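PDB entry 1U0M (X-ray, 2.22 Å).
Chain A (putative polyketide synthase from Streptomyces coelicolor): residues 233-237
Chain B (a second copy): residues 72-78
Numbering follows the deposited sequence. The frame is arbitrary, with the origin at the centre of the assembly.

Chain A (233-237) DVKAT
Chain B (72-78) GFEDRNK

The end of a strand in chain A packs across the first turns of a helix in chain B, a small contact between two copies of one protein that relies on apolar packing, one CA-H...O contact and two bridging waters, with no direct hydrogen bond across it.

The strand, here its last residues Asp A233 to Lys A235, runs at 132° to the helix, which starts at Phe B73 and runs on past Lys B78, comparing N-to-C directions, and the two axes approach to 6.8 Å. The register is set by Lys A235 CA and Glu B74 CA at 4.2 Å, followed by Ala A236 CA and Phe B73 CA at 5.5 Å. Together the stretches bury 314 Å², both sides summed.

On the strand, phi/psi is -100/124 at Asp A233, -100/109 at Val A234 and -121/-180 at Lys A235; the chain then leaves the extended form at Ala A236 (-63/-23) and Thr A237 (-86/-6). The helix is prepared by Gly B72 at the N-cap position. Its 106/156 backbone would jam a CB against the preceding carbonyl, so the conformation itself calls for glycine, while nothing of the strand lies near that site. From Phe B73 to Lys B78 phi stays within -51 to -69 and psi within -30 to -59, with Glu B74 at -52/-59, and the first turns close through Arg B76 N to Gly B72 O at 2.8 Å and Asn B77 N to Phe B73 O at 2.7 Å.

Val A234 is the apolar centre. Its CA-to-CB bond points toward the helix, with chi1 t, and it meets two residues one helical turn apart, both also directed toward the strand. Val A234 CG1 lies 3.6 Å from CE1 of Phe B73, whose chi1 is t (-171°) and chi2 -157°. Val A234 CB lies 3.7 Å from ND2 of Asn B77 (chi1 -145°, chi2 64°); this amide is hydrogen-bonded elsewhere in the structure, so its polar end can pack here already satisfied. The Phe B73 ring also receives the strand backbone obliquely, Lys A235 O standing 3.7 Å from Phe B73 CD1.

The close backbone approach brings Val A234 O to 3.4 Å from Glu B74 CA, with an angle of 159° at the hydrogen, a well-aligned CA-H...O contact. Water 1 donates to the same Val A234 O at 3.2 Å and to Glu B74 O at 3.3 Å, linking two acceptors that cannot bond each other.

The CA-to-CB bond of Glu B74 points sideways, and the side chain is extended through chi1 and chi2, both t, with chi3 -26°. Its OE1 reaches 3.4 Å from Lys A235 CG, so the lysine offers its aliphatic stem; the CA-to-CB bond of Lys A235 points away overall, though CB still touches the helix stretch, and chi1 to chi4 are m, t, t, t. Water 2 donates to Glu B74 OE1 at 2.7 Å and accepts from Ala A236 N at 3.1 Å, spanning a gap the side chain does not close directly. Within the helix, Glu B74 OE2 forms a salt bridge with Lys B78 NZ at 3.5 Å, where Lys B78 adopts m, m, t, p. The rule is compact: apolar packing at the centre, with water supplying protons to paired carbonyls and bridging an amide to a carboxylate that stops short of it.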

ATOM      1  N   ASP A 233       5.553  -4.571  15.191  1.00 29.16           N
ATOM      2  CA  ASP A 233       6.318  -5.812  15.359  1.00 27.46           C
ATOM      3  C   ASP A 233       5.245  -6.784  14.833  1.00 27.20           C
ATOM      4  O   ASP A 233       4.120  -6.773  15.326  1.00 24.72           O
ATOM      5  CB  ASP A 233       6.594  -6.115  16.837  1.00 32.26           C
ATOM      6  CG  ASP A 233       8.035  -5.784  17.260  1.00 33.61           C
ATOM      7  OD1 ASP A 233       8.300  -5.765  18.479  1.00 38.64           O
ATOM      8  OD2 ASP A 233       8.897  -5.548  16.392  1.00 31.15           O
ATOM      9  N   VAL A 234       5.564  -7.582  13.817  1.00 29.63           N
ATOM     10  CA  VAL A 234       4.583  -8.511  13.239  1.00 29.55           C
ATOM     11  C   VAL A 234       4.773  -9.938  13.742  1.00 29.16           C
ATOM     12  O   VAL A 234       5.723 -10.623  13.363  1.00 29.00           O
ATOM     13  CB  VAL A 234       4.660  -8.507  11.707  1.00 31.24           C
ATOM     14  CG1 VAL A 234       3.624  -9.473  11.131  1.00 28.25           C
ATOM     15  CG2 VAL A 234       4.429  -7.078  11.184  1.00 30.84           C
ATOM     16  N   LYS A 235       3.838 -10.387  14.572  1.00 26.81           N
ATOM     17  CA  LYS A 235       3.904 -11.709  15.182  1.00 26.24           C
ATOM     18  C   LYS A 235       2.716 -12.608  14.854  1.00 27.84           C
ATOM     19  O   LYS A 235       1.784 -12.213  14.162  1.00 26.18           O
ATOM     20  CB  LYS A 235       3.980 -11.544  16.699  1.00 21.66           C
ATOM     21  CG  LYS A 235       5.137 -10.679  17.151  1.00 27.33           C
ATOM     22  CD  LYS A 235       5.043 -10.325  18.608  1.00 27.25           C
ATOM     23  CE  LYS A 235       6.253  -9.493  19.031  1.00 29.14           C
ATOM     24  NZ  LYS A 235       6.280  -9.339  20.495  1.00 31.05           N
ATOM     25  N   ALA A 236       2.748 -13.817  15.399  1.00 27.20           N
ATOM     26  CA  ALA A 236       1.669 -14.759  15.192  1.00 28.08           C
ATOM     27  C   ALA A 236       0.383 -14.188  15.792  1.00 27.87           C
ATOM     28  O   ALA A 236      -0.710 -14.568  15.394  1.00 27.82           O
ATOM     29  CB  ALA A 236       2.015 -16.072  15.849  1.00 28.13           C
ATOM     30  N   THR A 237       0.528 -13.274  16.756  1.00 28.11           N
ATOM     31  CA  THR A 237      -0.611 -12.648  17.427  1.00 26.93           C
ATOM     32  C   THR A 237      -1.120 -11.433  16.662  1.00 28.15           C
ATOM     33  O   THR A 237      -2.139 -10.824  17.012  1.00 28.50           O
ATOM     34  CB  THR A 237      -0.232 -12.207  18.855  1.00 29.14           C
ATOM     35  OG1 THR A 237       1.160 -11.902  18.894  1.00 27.79           O
ATOM     36  CG2 THR A 237      -0.526 -13.302  19.864  1.00 29.59           C
TER
ATOM     37  N   GLY B  72       7.430 -20.036  12.290  1.00 36.95           N
ATOM     38  CA  GLY B  72       6.423 -19.087  12.724  1.00 32.95           C
ATOM     39  C   GLY B  72       6.445 -17.820  11.891  1.00 32.69           C
ATOM     40  O   GLY B  72       7.462 -17.467  11.302  1.00 33.82           O
ATOM     41  N   PHE B  73       5.313 -17.132  11.852  1.00 34.55           N
ATOM     42  CA  PHE B  73       5.164 -15.886  11.097  1.00 33.24           C
ATOM     43  C   PHE B  73       6.172 -14.831  11.598  1.00 32.95           C
ATOM     44  O   PHE B  73       6.844 -14.189  10.796  1.00 34.67           O
ATOM     45  CB  PHE B  73       3.709 -15.392  11.256  1.00 29.44           C
ATOM     46  CG  PHE B  73       3.332 -14.229  10.366  1.00 25.31           C
ATOM     47  CD1 PHE B  73       2.266 -13.403  10.722  1.00 24.81           C
ATOM     48  CD2 PHE B  73       4.012 -13.972   9.173  1.00 23.85           C
ATOM     49  CE1 PHE B  73       1.878 -12.340   9.910  1.00 24.36           C
ATOM     50  CE2 PHE B  73       3.638 -12.918   8.354  1.00 22.10           C
ATOM     51  CZ  PHE B  73       2.554 -12.089   8.729  1.00 22.80           C
ATOM     52  N   GLU B  74       6.290 -14.661  12.917  1.00 34.90           N
ATOM     53  CA  GLU B  74       7.234 -13.674  13.468  1.00 33.17           C
ATOM     54  C   GLU B  74       8.627 -13.898  12.862  1.00 33.87           C
ATOM     55  O   GLU B  74       9.183 -13.001  12.217  1.00 34.20           O
ATOM     56  CB  GLU B  74       7.304 -13.765  15.006  1.00 34.69           C
ATOM     57  CG  GLU B  74       8.078 -12.602  15.671  1.00 35.49           C
ATOM     58  CD  GLU B  74       8.136 -12.675  17.201  1.00 36.79           C
ATOM     59  OE1 GLU B  74       7.243 -13.284  17.828  1.00 34.82           O
ATOM     60  OE2 GLU B  74       9.079 -12.100  17.785  1.00 38.31           O
ATOM     61  N   ASP B  75       9.187 -15.092  13.047  1.00 32.53           N
ATOM     62  CA  ASP B  75      10.500 -15.392  12.480  1.00 35.04           C
ATOM     63  C   ASP B  75      10.514 -15.277  10.959  1.00 32.98           C
ATOM     64  O   ASP B  75      11.412 -14.674  10.381  1.00 34.36           O
ATOM     65  CB  ASP B  75      10.958 -16.797  12.873  1.00 38.98           C
ATOM     66  CG  ASP B  75      11.296 -16.904  14.344  1.00 43.25           C
ATOM     67  OD1 ASP B  75      11.481 -15.842  14.989  1.00 45.16           O
ATOM     68  OD2 ASP B  75      11.386 -18.049  14.848  1.00 44.55           O
ATOM     69  N   ARG B  76       9.526 -15.873  10.307  1.00 31.57           N
ATOM     70  CA  ARG B  76       9.451 -15.805   8.851  1.00 32.73           C
ATOM     71  C   ARG B  76       9.571 -14.341   8.411  1.00 28.91           C
ATOM     72  O   ARG B  76      10.302 -14.023   7.489  1.00 28.71           O
ATOM     73  CB  ARG B  76       8.099 -16.349   8.355  1.00 31.53           C
ATOM     74  CG  ARG B  76       8.176 -17.322   7.191  1.00 35.38           C
ATOM     75  CD  ARG B  76       8.527 -18.689   7.712  1.00 32.84           C
ATOM     76  NE  ARG B  76       8.556 -19.752   6.714  1.00 30.36           N
ATOM     77  CZ  ARG B  76       7.497 -20.220   6.051  1.00 33.11           C
ATOM     78  NH1 ARG B  76       6.288 -19.710   6.233  1.00 28.86           N
ATOM     79  NH2 ARG B  76       7.637 -21.278   5.258  1.00 33.22           N
ATOM     80  N   ASN B  77       8.831 -13.458   9.077  1.00 29.49           N
ATOM     81  CA  ASN B  77       8.836 -12.047   8.717  1.00 30.27           C
ATOM     82  C   ASN B  77      10.167 -11.365   9.029  1.00 30.83           C
ATOM     83  O   ASN B  77      10.561 -10.413   8.345  1.00 28.07           O
ATOM     84  CB  ASN B  77       7.688 -11.332   9.417  1.00 35.82           C
ATOM     85  CG  ASN B  77       7.098 -10.245   8.571  1.00 36.38           C
ATOM     86  OD1 ASN B  77       6.542 -10.507   7.506  1.00 36.84           O
ATOM     87  ND2 ASN B  77       7.226  -9.010   9.027  1.00 36.03           N
ATOM     88  N   LYS B  78      10.856 -11.846  10.062  1.00 29.79           N
ATOM     89  CA  LYS B  78      12.174 -11.319  10.396  1.00 32.55           C
ATOM     90  C   LYS B  78      13.056 -11.674   9.193  1.00 31.10           C
ATOM     91  O   LYS B  78      13.828 -10.852   8.698  1.00 33.09           O
ATOM     92  CB  LYS B  78      12.739 -12.023  11.634  1.00 37.01           C
ATOM     93  CG  LYS B  78      11.888 -11.933  12.890  1.00 41.28           C
ATOM     94  CD  LYS B  78      11.987 -10.576  13.543  1.00 44.89           C
ATOM     95  CE  LYS B  78      11.350 -10.616  14.925  1.00 50.83           C
ATOM     96  NZ  LYS B  78      11.921 -11.735  15.737  1.00 50.21           N
TER
HETATM   97  O   HOH W   1       8.597  -9.799  12.238  1.00 41.04           O
HETATM   98  O   HOH W   2       5.095 -14.757  17.233  1.00 27.16           O